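Local coordinates for protein predicted metal-dependent hydrolase of the TIM-barrel fold (Lactobacillus casei, PDB 2QPX) that binds two zinc ions in the mouth of a TIM barrel and is probably a metal-dependent hydrolase related to the amidohydrolases, its substrate unknown, at residues Leu14-Cys19 / Phe93-Leu98; His18-Ile23 / Leu99-Phe104; Pro224-Val229 / Val261-Tyr266; Asp285-Asp290 / Ala316-Thr321. One frame throughout, in Å; residues are numbered along the deposited sequence. Where two conformers were deposited one is given.

Contact 1. Residues Leu14-Cys19 / Phe93-Leu98; sequences LLDHHC and FHFKEL. With ZN (zinc ion), chain B.
Leu14 and Phe95 meet where two parallel strands of the barrel start to run together, and the meeting is a CH-pi contact: methyl CD1 of Leu14 sits over the middle of the Phe95 ring, 4.1 Å from its centroid and 10° off the ring normal. Around the same ring, Asp16 approaches from the edge; its OD2 lies in the ring plane, 3.4 Å from CE2 of Phe95, the two side chains lying side by side with carboxylate and ring planes 38° apart. OD2 of Asp16 is also hydrogen-bonded to Ser317 OG. Beyond the ring, CB of Asp16 rests on Leu98 CD2, and SG of Cys19 packs on CB of Leu98 at 3.7 Å. On the other face of the sheet CG is anti to the backbone N in both Leu15 (chi1 -163°) and Glu97, and the two stand side by side, Leu15 CG 3.7 Å from Glu97 OE1. An alanine in place of Leu15 would probably open a gap between Glu97 and helix 349-367, where Ser364 and Ala365 now meet Leu15. The backbones are joined by Leu14 N to His94 O (2.9 Å), Lys96 N to Leu14 O (2.8 Å) and Asp16 N to Glu97 O (3.0 Å). Between Leu14 (opposite Phe95) and Leu15 (opposite Glu97) the register slips by one residue, a beta bulge that buries Glu97 N without a partner. A Schellman motif at His94 ends the helix 79-92. Helix 323-342 packs on the face carrying Leu14 and Asp16, while helix 349-367 lies against Leu15.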
# COMPACT_ATOMS: atom_id res chain seq x y z
N LEU A 14 4.45 -3.89 -29.58
CA LEU A 14 4.10 -2.90 -28.53
C LEU A 14 3.60 -1.64 -29.16
O LEU A 14 4.25 -1.08 -30.05
CB LEU A 14 5.34 -2.57 -27.66
CG LEU A 14 5.97 -3.73 -26.88
CD1 LEU A 14 7.34 -3.32 -26.33
CD2 LEU A 14 5.02 -4.25 -25.76
N LEU A 15 2.45 -1.16 -28.67
CA LEU A 15 1.97 0.18 -29.01
C LEU A 15 2.21 0.99 -27.75
O LEU A 15 1.54 0.77 -26.74
CB LEU A 15 0.50 0.16 -29.41
CG LEU A 15 -0.02 1.38 -30.17
CD1 LEU A 15 -1.51 1.21 -30.59
CD2 LEU A 15 0.20 2.75 -29.42
N ASP A 16 3.19 1.89 -27.81
CA ASP A 16 3.57 2.67 -26.63
C ASP A 16 2.64 3.88 -26.58
O ASP A 16 2.89 4.90 -27.23
CB ASP A 16 5.03 3.12 -26.71
CG ASP A 16 5.61 3.56 -25.37
OD1 ASP A 16 4.81 3.88 -24.45
OD2 ASP A 16 6.87 3.64 -25.30
N HIS A 17 1.58 3.75 -25.78
CA HIS A 17 0.47 4.73 -25.84
C HIS A 17 0.77 6.05 -25.13
O HIS A 17 -0.00 7.00 -25.30
CB HIS A 17 -0.87 4.12 -25.38
CG HIS A 17 -1.05 4.23 -23.91
ND1 HIS A 17 -1.84 5.20 -23.34
CD2 HIS A 17 -0.46 3.54 -22.89
CE1 HIS A 17 -1.69 5.14 -22.03
NE2 HIS A 17 -0.87 4.14 -21.72
N HIS A 18 1.84 6.11 -24.35
CA HIS A 18 2.24 7.33 -23.69
C HIS A 18 3.75 7.37 -23.52
O HIS A 18 4.31 6.63 -22.70
CB HIS A 18 1.57 7.49 -22.33
CG HIS A 18 2.05 8.70 -21.61
ND1 HIS A 18 1.56 9.97 -21.87
CD2 HIS A 18 3.04 8.86 -20.71
CE1 HIS A 18 2.21 10.85 -21.12
NE2 HIS A 18 3.13 10.21 -20.43
N CYS A 19 4.39 8.31 -24.22
CA CYS A 19 5.83 8.47 -24.14
C CYS A 19 6.19 9.89 -24.58
O CYS A 19 5.31 10.73 -24.76
CB CYS A 19 6.54 7.36 -24.93
SG CYS A 19 6.05 7.30 -26.67
N PHE A 93 12.62 -4.97 -29.38
CA PHE A 93 11.46 -5.14 -28.50
C PHE A 93 10.12 -5.15 -29.25
O PHE A 93 9.08 -5.33 -28.65
CB PHE A 93 11.49 -4.08 -27.42
CG PHE A 93 12.64 -4.25 -26.48
CD1 PHE A 93 12.63 -5.31 -25.56
CD2 PHE A 93 13.77 -3.46 -26.56
CE1 PHE A 93 13.72 -5.52 -24.71
CE2 PHE A 93 14.85 -3.65 -25.72
CZ PHE A 93 14.82 -4.69 -24.78
N HIS A 94 10.16 -4.94 -30.57
CA HIS A 94 9.01 -4.98 -31.48
C HIS A 94 8.04 -3.79 -31.19
O HIS A 94 6.84 -3.94 -31.30
CB HIS A 94 8.29 -6.35 -31.43
CG HIS A 94 9.11 -7.47 -31.98
ND1 HIS A 94 8.82 -8.06 -33.18
CD2 HIS A 94 10.21 -8.09 -31.51
CE1 HIS A 94 9.71 -9.01 -33.43
NE2 HIS A 94 10.58 -9.04 -32.44
N PHE A 95 8.58 -2.62 -30.85
CA PHE A 95 7.75 -1.42 -30.85
C PHE A 95 7.18 -1.20 -32.24
O PHE A 95 7.91 -1.28 -33.23
CB PHE A 95 8.54 -0.19 -30.44
CG PHE A 95 8.84 -0.05 -28.96
CD1 PHE A 95 9.91 -0.72 -28.37
CD2 PHE A 95 8.09 0.80 -28.15
CE1 PHE A 95 10.25 -0.52 -27.06
CE2 PHE A 95 8.44 0.99 -26.82
CZ PHE A 95 9.48 0.32 -26.27
N LYS A 96 5.90 -0.90 -32.33
CA LYS A 96 5.27 -0.60 -33.63
C LYS A 96 4.68 0.79 -33.76
O LYS A 96 4.40 1.23 -34.86
CB LYS A 96 4.21 -1.65 -33.97
CG LYS A 96 4.78 -3.06 -34.17
CD LYS A 96 5.77 -3.15 -35.32
CE LYS A 96 6.29 -4.59 -35.42
NZ LYS A 96 7.20 -4.72 -36.57
N GLU A 97 4.49 1.52 -32.66
CA GLU A 97 4.00 2.90 -32.73
C GLU A 97 4.31 3.59 -31.40
O GLU A 97 4.26 2.94 -30.37
CB GLU A 97 2.50 2.96 -33.03
CG GLU A 97 2.00 4.35 -33.39
CD GLU A 97 0.55 4.43 -33.67
OE1 GLU A 97 -0.21 3.63 -33.11
OE2 GLU A 97 0.18 5.34 -34.47
N LEU A 98 4.59 4.89 -31.47
CA LEU A 98 4.74 5.75 -30.31
C LEU A 98 3.69 6.84 -30.34
O LEU A 98 3.54 7.51 -31.35
CB LEU A 98 6.10 6.42 -30.30
CG LEU A 98 7.35 5.50 -30.41
CD1 LEU A 98 8.62 6.37 -30.31
CD2 LEU A 98 7.33 4.29 -29.47
ZN ZN B . 4.64 11.17 -19.32
O HOH W 1 5.27 11.39 -17.36

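Contact 2. Residues His18-Ile23 / Leu99-Phe104. With ZN (zinc ion), chain B.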
# COMPACT_ATOMS: atom_id res chain seq x y z
N HIS A 18 1.84 6.11 -24.35
CA HIS A 18 2.24 7.33 -23.69
C HIS A 18 3.75 7.37 -23.52
O HIS A 18 4.31 6.63 -22.70
CB HIS A 18 1.57 7.49 -22.33
CG HIS A 18 2.05 8.70 -21.61
ND1 HIS A 18 1.56 9.97 -21.87
CD2 HIS A 18 3.04 8.86 -20.71
CE1 HIS A 18 2.21 10.85 -21.12
NE2 HIS A 18 3.13 10.21 -20.43
N CYS A 19 4.39 8.31 -24.22
CA CYS A 19 5.83 8.47 -24.14
C CYS A 19 6.19 9.89 -24.58
O CYS A 19 5.31 10.73 -24.76
CB CYS A 19 6.54 7.36 -24.93
SG CYS A 19 6.05 7.30 -26.67
N HIS A 20 7.47 10.15 -24.77
CA HIS A 20 7.98 11.50 -24.85
C HIS A 20 9.14 11.63 -25.88
O HIS A 20 9.75 10.64 -26.33
CB HIS A 20 8.46 11.94 -23.47
CG HIS A 20 7.33 12.09 -22.48
ND1 HIS A 20 6.40 13.09 -22.58
CD2 HIS A 20 7.00 11.36 -21.38
CE1 HIS A 20 5.50 12.95 -21.60
NE2 HIS A 20 5.85 11.91 -20.85
N PHE A 21 9.40 12.87 -26.28
CA PHE A 21 10.43 13.14 -27.26
C PHE A 21 11.79 12.59 -26.86
O PHE A 21 12.21 12.63 -25.68
CB PHE A 21 10.64 14.63 -27.43
CG PHE A 21 9.49 15.39 -28.00
CD1 PHE A 21 9.00 15.14 -29.25
CD2 PHE A 21 8.90 16.40 -27.26
CE1 PHE A 21 7.96 15.91 -29.79
CE2 PHE A 21 7.86 17.14 -27.79
CZ PHE A 21 7.41 16.90 -29.05
N LEU A 22 12.52 12.15 -27.89
CA LEU A 22 13.95 11.90 -27.79
C LEU A 22 14.76 13.18 -27.94
O LEU A 22 14.24 14.18 -28.45
CB LEU A 22 14.38 10.85 -28.85
CG LEU A 22 13.73 9.47 -28.75
CD1 LEU A 22 13.93 8.70 -30.09
CD2 LEU A 22 14.35 8.69 -27.61
N ILE A 23 16.03 13.11 -27.55
CA ILE A 23 16.96 14.20 -27.76
C ILE A 23 17.97 13.88 -28.86
O ILE A 23 18.12 12.75 -29.30
CB ILE A 23 17.70 14.60 -26.45
CG1 ILE A 23 18.76 13.57 -26.04
CG2 ILE A 23 16.67 14.93 -25.32
CD1 ILE A 23 19.69 14.04 -24.92
N LEU A 99 3.00 7.04 -29.21
CA LEU A 99 2.13 8.20 -29.04
C LEU A 99 2.81 9.13 -28.03
O LEU A 99 2.89 8.81 -26.84
CB LEU A 99 0.73 7.80 -28.59
CG LEU A 99 0.06 6.61 -29.30
CD1 LEU A 99 -1.38 6.40 -28.82
CD2 LEU A 99 0.12 6.81 -30.81
N ILE A 100 3.31 10.27 -28.51
CA ILE A 100 4.13 11.19 -27.75
C ILE A 100 3.28 12.36 -27.22
O ILE A 100 2.60 13.07 -27.98
CB ILE A 100 5.29 11.75 -28.56
CG1 ILE A 100 6.33 10.62 -28.79
CG2 ILE A 100 5.91 12.98 -27.89
CD1 ILE A 100 7.57 10.98 -29.59
N ASP A 101 3.31 12.53 -25.90
CA ASP A 101 2.77 13.70 -25.23
C ASP A 101 3.73 14.86 -25.53
O ASP A 101 4.85 14.93 -25.00
CB ASP A 101 2.66 13.42 -23.73
CG ASP A 101 2.40 14.66 -22.88
OD1 ASP A 101 2.27 15.79 -23.36
OD2 ASP A 101 2.36 14.41 -21.67
N THR A 102 3.32 15.77 -26.40
CA THR A 102 4.23 16.77 -26.91
C THR A 102 4.37 17.98 -25.95
O THR A 102 5.05 18.95 -26.28
CB THR A 102 3.78 17.25 -28.30
OG1 THR A 102 2.45 17.77 -28.21
CG2 THR A 102 3.83 16.14 -29.34
N GLY A 103 3.73 17.92 -24.78
CA GLY A 103 3.81 19.01 -23.80
C GLY A 103 5.05 19.00 -22.91
O GLY A 103 5.32 19.97 -22.23
N PHE A 104 5.81 17.90 -22.89
CA PHE A 104 7.12 17.83 -22.21
C PHE A 104 8.23 17.96 -23.23
O PHE A 104 8.27 17.21 -24.20
CB PHE A 104 7.29 16.52 -21.47
CG PHE A 104 8.71 16.28 -20.97
CD1 PHE A 104 9.25 17.10 -20.01
CD2 PHE A 104 9.51 15.29 -21.54
CE1 PHE A 104 10.56 16.91 -19.60
CE2 PHE A 104 10.79 15.09 -21.12
CZ PHE A 104 11.33 15.92 -20.17
ZN ZN B . 4.64 11.17 -19.32
O HOH W 2 7.55 14.67 -24.84
O HOH W 1 5.27 11.39 -17.36
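Cys19 and Ile100 pair as neighbours on parallel strands of the TIM barrel, at the point where the first strand leads into the His-x-His signature of the amidohydrolase family, here His18 and His20. This is the tight part. Asp101 N donates to Cys19 O at 2.9 Å, and Cys19 N to Leu99 O at 3.1 Å. Just beyond, CG2 of Ile100 sits above one face of the Phe21 ring, displaced toward the rim, the two side chains crossing at about a right angle. Phe104 O meets the same ring at its edge, 3.2 Å from CD2, and CG2 of Thr102 reaches CZ. Asp101 runs alongside both histidines with CG anti to the backbone N (chi1 168°). Its OD2 comes within 3.5 Å of His20 CE1 and 3.6 Å of His18 CE1, while Arg129 and the carboxylated lysine at position 167 bind that oxygen. Its OD1 takes the N-H of Gly103 in an Asx turn. Both rings give NE2 to the zinc ion, and Gln226 holds the far nitrogen of His18.

The looser side is toward Phe104, partly exposed, which turns a ring edge to the face of His20 with the planes at 82°. Direct polar contact is slack here: His20 ND1 to Asp101 O is a weak bond. Water 2 does most of the bridging, accepting from His20 ND1 and Phe21 N and donating to Asp101 O and to Phe104 O, the last two at 2.7 Å.

Contact 3. Residues Pro224-Val229 / Val261-Tyr266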
# COMPACT_ATOMS: atom_id res chain seq x y z
N PRO A 224 -9.05 9.33 -26.28
CA PRO A 224 -8.84 9.22 -24.85
C PRO A 224 -8.27 10.44 -24.16
O PRO A 224 -7.62 11.28 -24.81
CB PRO A 224 -7.84 8.06 -24.75
CG PRO A 224 -7.99 7.32 -26.05
CD PRO A 224 -8.20 8.37 -27.01
N LEU A 225 -8.51 10.49 -22.85
CA LEU A 225 -7.91 11.51 -21.97
C LEU A 225 -7.05 10.79 -20.95
O LEU A 225 -7.54 10.04 -20.12
CB LEU A 225 -8.98 12.35 -21.25
CG LEU A 225 -8.49 13.34 -20.19
CD1 LEU A 225 -7.50 14.36 -20.78
CD2 LEU A 225 -9.76 14.01 -19.54
N GLN A 226 -5.76 11.06 -21.04
CA GLN A 226 -4.76 10.51 -20.13
C GLN A 226 -4.57 11.45 -18.94
O GLN A 226 -4.57 12.68 -19.10
CB GLN A 226 -3.42 10.40 -20.84
CG GLN A 226 -3.43 9.66 -22.16
CD GLN A 226 -2.05 9.66 -22.84
OE1 GLN A 226 -1.21 10.51 -22.54
NE2 GLN A 226 -1.84 8.72 -23.80
N PHE A 227 -4.36 10.87 -17.75
CA PHE A 227 -3.94 11.61 -16.55
C PHE A 227 -2.66 11.01 -16.00
O PHE A 227 -2.59 9.81 -15.73
CB PHE A 227 -4.98 11.49 -15.44
CG PHE A 227 -6.21 12.31 -15.67
CD1 PHE A 227 -7.25 11.83 -16.44
CD2 PHE A 227 -6.34 13.55 -15.07
CE1 PHE A 227 -8.40 12.56 -16.60
CE2 PHE A 227 -7.50 14.28 -15.23
CZ PHE A 227 -8.53 13.79 -16.00
N HIS A 228 -1.67 11.85 -15.71
CA HIS A 228 -0.58 11.39 -14.82
C HIS A 228 -1.17 11.02 -13.47
O HIS A 228 -1.89 11.82 -12.91
CB HIS A 228 0.46 12.51 -14.63
CG HIS A 228 1.59 12.11 -13.75
ND1 HIS A 228 2.79 11.66 -14.26
CD2 HIS A 228 1.70 12.08 -12.40
CE1 HIS A 228 3.59 11.35 -13.24
NE2 HIS A 228 2.95 11.59 -12.11
N VAL A 229 -0.77 9.86 -12.93
CA VAL A 229 -1.19 9.43 -11.60
C VAL A 229 0.06 8.97 -10.85
O VAL A 229 0.87 8.21 -11.37
CB VAL A 229 -2.23 8.27 -11.67
CG1 VAL A 229 -2.57 7.73 -10.24
CG2 VAL A 229 -3.52 8.73 -12.44
N VAL A 261 -7.54 7.34 -19.16
CA VAL A 261 -6.35 6.48 -19.00
C VAL A 261 -5.47 6.99 -17.89
O VAL A 261 -5.00 8.13 -17.93
CB VAL A 261 -5.55 6.32 -20.27
CG1 VAL A 261 -4.55 5.17 -20.11
CG2 VAL A 261 -6.47 6.07 -21.47
N LEU A 262 -5.28 6.16 -16.88
CA LEU A 262 -4.48 6.49 -15.70
C LEU A 262 -3.04 6.04 -15.93
O LEU A 262 -2.77 4.82 -15.98
CB LEU A 262 -5.05 5.84 -14.44
CG LEU A 262 -6.52 6.12 -14.12
CD1 LEU A 262 -6.92 5.41 -12.79
CD2 LEU A 262 -6.86 7.66 -14.16
N LEU A 263 -2.15 7.01 -16.09
CA LEU A 263 -0.74 6.74 -16.40
C LEU A 263 0.09 6.54 -15.14
O LEU A 263 -0.08 7.29 -14.15
CB LEU A 263 -0.15 7.92 -17.17
CG LEU A 263 -0.86 8.45 -18.39
CD1 LEU A 263 -0.16 9.75 -18.86
CD2 LEU A 263 -1.00 7.39 -19.52
N HIS A 264 0.96 5.51 -15.16
CA HIS A 264 2.01 5.26 -14.12
C HIS A 264 1.49 4.60 -12.87
O HIS A 264 1.91 3.48 -12.51
CB HIS A 264 2.80 6.51 -13.70
CG HIS A 264 2.95 7.51 -14.76
ND1 HIS A 264 3.39 7.20 -16.03
CD2 HIS A 264 2.75 8.84 -14.75
CE1 HIS A 264 3.41 8.29 -16.77
NE2 HIS A 264 3.04 9.31 -16.01
N CYS A 265 0.58 5.30 -12.21
CA CYS A 265 -0.22 4.87 -11.06
C CYS A 265 0.54 4.65 -9.79
O CYS A 265 0.09 5.06 -8.73
CB CYS A 265 -1.05 3.66 -11.41
SG CYS A 265 -2.20 3.97 -12.77
N TYR A 266 1.65 3.96 -9.88
CA TYR A 266 2.48 3.64 -8.68
C TYR A 266 2.67 4.84 -7.77
O TYR A 266 3.05 5.93 -8.26
CB TYR A 266 3.82 3.15 -9.17
CG TYR A 266 4.83 2.74 -8.09
CD1 TYR A 266 5.68 3.68 -7.51
CD2 TYR A 266 4.92 1.44 -7.65
CE1 TYR A 266 6.58 3.32 -6.51
CE2 TYR A 266 5.84 1.05 -6.69
CZ TYR A 266 6.66 2.00 -6.13
OH TYR A 266 7.58 1.62 -5.18
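Leu263 O is gripped twice: Val229 N donates to it across the strands at 2.9 Å, in the plane of the carbonyl, and Cys265 N reaches back to it within its own segment. Together they hold this carbonyl just ahead of His264, whose phi is positive (80°). Earlier in the pair the parallel ladder is regular, with Phe227 N bonded to Val261 O at 2.8 Å and Leu263 N to Phe227 O at 2.9 Å. His228 and His264 cross at about a right angle, ring planes 61° apart, and bring His228 ND1 and His264 NE2 to 2.9 Å of each other. No hydrogen bond joins those nitrogens; both bind the second zinc ion. On the face that carries Gln226, His228 and Leu263, the methyls of Leu263 lie against Gln226, CD1 at 3.9 Å from its CB, while the amide of Gln226 is held by Tyr368 and His18. CG2 of Val229 packs obliquely on CB of Leu262 at 3.8 Å. The two strands and the helix 247-253 make a beta-alpha-beta unit. Strand 282-285 continues the sheet beyond strand 260-264, helix 269-278 covers Leu262 and Cys265, and strand 14-19 lies against Val261 and Leu263.

Contact 4. Residues Asp285-Asp290 / Ala316-Thr321. With ZN (zinc ion), chain B.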
# COMPACT_ATOMS: atom_id res chain seq x y z
N ASP A 285 -1.94 2.13 -16.93
CA ASP A 285 -0.64 1.52 -17.17
C ASP A 285 0.24 1.61 -15.94
O ASP A 285 -0.11 2.29 -14.97
CB ASP A 285 -0.00 2.09 -18.45
CG ASP A 285 0.49 3.50 -18.33
OD1 ASP A 285 1.24 3.78 -17.38
OD2 ASP A 285 0.15 4.33 -19.21
N ILE A 286 1.42 0.95 -15.99
CA ILE A 286 2.45 1.07 -14.93
C ILE A 286 3.77 1.58 -15.51
O ILE A 286 4.87 1.25 -15.11
CB ILE A 286 2.66 -0.23 -14.14
CG1 ILE A 286 3.08 -1.39 -15.07
CG2 ILE A 286 1.39 -0.58 -13.33
CD1 ILE A 286 3.75 -2.60 -14.34
N SER A 287 3.62 2.46 -16.50
CA SER A 287 4.73 3.20 -17.10
C SER A 287 5.48 4.03 -16.02
O SER A 287 4.94 4.32 -14.95
CB SER A 287 4.19 4.02 -18.25
OG SER A 287 3.40 5.09 -17.77
N LEU A 288 6.75 4.36 -16.29
CA LEU A 288 7.61 5.10 -15.35
C LEU A 288 8.12 4.26 -14.17
O LEU A 288 9.32 4.25 -13.88
CB LEU A 288 6.95 6.43 -14.90
CG LEU A 288 7.97 7.49 -14.44
CD1 LEU A 288 8.96 7.92 -15.59
CD2 LEU A 288 7.25 8.73 -13.84
N LEU A 289 7.22 3.57 -13.49
CA LEU A 289 7.63 2.50 -12.60
C LEU A 289 8.38 1.40 -13.40
O LEU A 289 9.46 0.97 -12.95
CB LEU A 289 6.42 1.92 -11.85
CG LEU A 289 6.70 0.78 -10.83
CD1 LEU A 289 6.97 -0.59 -11.49
CD2 LEU A 289 7.82 1.08 -9.82
N ASP A 290 7.87 1.03 -14.59
CA ASP A 290 8.34 -0.16 -15.20
C ASP A 290 9.82 -0.05 -15.59
O ASP A 290 10.53 -1.05 -15.49
CB ASP A 290 7.39 -0.68 -16.33
CG ASP A 290 7.07 0.30 -17.46
OD1 ASP A 290 7.65 1.41 -17.55
OD2 ASP A 290 6.17 -0.14 -18.32
N ALA A 316 2.85 1.05 -21.60
CA ALA A 316 3.50 2.29 -21.97
C ALA A 316 4.86 2.32 -21.31
O ALA A 316 5.08 1.67 -20.30
CB ALA A 316 2.71 3.56 -21.56
N SER A 317 5.78 3.08 -21.90
CA SER A 317 7.10 3.32 -21.31
C SER A 317 7.21 4.59 -20.46
O SER A 317 7.97 4.65 -19.50
CB SER A 317 8.17 3.39 -22.42
OG SER A 317 7.99 4.54 -23.23
N ASP A 318 6.45 5.61 -20.82
CA ASP A 318 6.69 6.96 -20.31
C ASP A 318 8.13 7.44 -20.58
O ASP A 318 8.63 8.34 -19.89
CB ASP A 318 6.34 7.13 -18.79
CG ASP A 318 6.14 8.58 -18.42
OD1 ASP A 318 5.66 9.34 -19.26
OD2 ASP A 318 6.42 9.00 -17.28
N ALA A 319 8.76 6.86 -21.60
CA ALA A 319 10.16 7.13 -21.83
C ALA A 319 10.37 8.45 -22.59
O ALA A 319 9.54 8.84 -23.43
CB ALA A 319 10.79 5.96 -22.63
N SER A 320 11.49 9.11 -22.29
CA SER A 320 11.96 10.25 -23.06
C SER A 320 13.42 10.08 -23.33
O SER A 320 14.09 9.22 -22.75
CB SER A 320 11.78 11.60 -22.34
OG SER A 320 12.73 11.85 -21.34
N THR A 321 13.91 10.99 -24.16
CA THR A 321 15.32 11.36 -24.27
C THR A 321 16.18 10.37 -25.07
O THR A 321 16.74 10.74 -26.09
CB THR A 321 15.91 11.67 -22.85
OG1 THR A 321 15.17 12.73 -22.24
CG2 THR A 321 17.42 12.05 -22.91
ZN ZN B . 4.64 11.17 -19.32
O HOH W 3 2.45 -0.26 -18.59
O HOH W 1 5.27 11.39 -17.36
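CG lies anti to the backbone N in both Leu288 (chi1 -156°) and Asp318 (chi1 -160°), and the two side chains cross with the leucine wrapped about one carboxylate oxygen. Asp318 OD2 is 3.2 Å from Leu288 CD1 and also within packing range of CB, CG and CD2. Leu288 N donates to Ser317 O, but that bond is long and weak. Asp318 OD1 binds the zinc ion at 2.1 Å, and OD2 accepts a hydrogen bond from water 1 at 2.7 Å, a water which itself sits on the metal.

Farther from the zinc, Asp285 OD2 and Ser287 CB both press on the methyl CB of Ala316, at 3.6 and 3.7 Å. OD1 of Asp285 is gripped from one face of its plane by Ser287 N at 2.9 Å, an Asx turn, and by Ser287 OG in one of its two conformers. His264 N is a further donor to OD1, and OD2 takes His17 NE2. An alanine in place of Asp285 would probably leave Ser287 N, its hydroxyl, His264 N and His17 NE2 without this acceptor, and so weaken the hold on the turn and on the His264 backbone. In this conformer Ser287 OG is also bonded to His264 ND1, making Asp285 and Ser287 a probable second shell behind a ligand of the other zinc. On the metal side, one carboxylate both ligates the zinc and orients its water, consistent with the aspartate that prepares the attacking water in amidohydrolases.

Overall arrangement
From the N terminus, strand 14-19 is met first, and contact 1 closes a loop of 73 residues, largely helical, when strand 95-101 comes alongside. Contact 2 starts from the same strand end and continues farther along both partners, so the two loops cross and do not nest. Contacts 3 and 4 follow in series, each closing a shorter loop farther along the chain. Contacts 1 and 2 belong to the three-stranded sheet; contact 3 belongs to the four-stranded one, and contact 4 joins the loops that follow its last two strands. His18 to Gln226, His17 to Asp285 and Phe21 to Thr321 tie the two sheets together around the zinc pair.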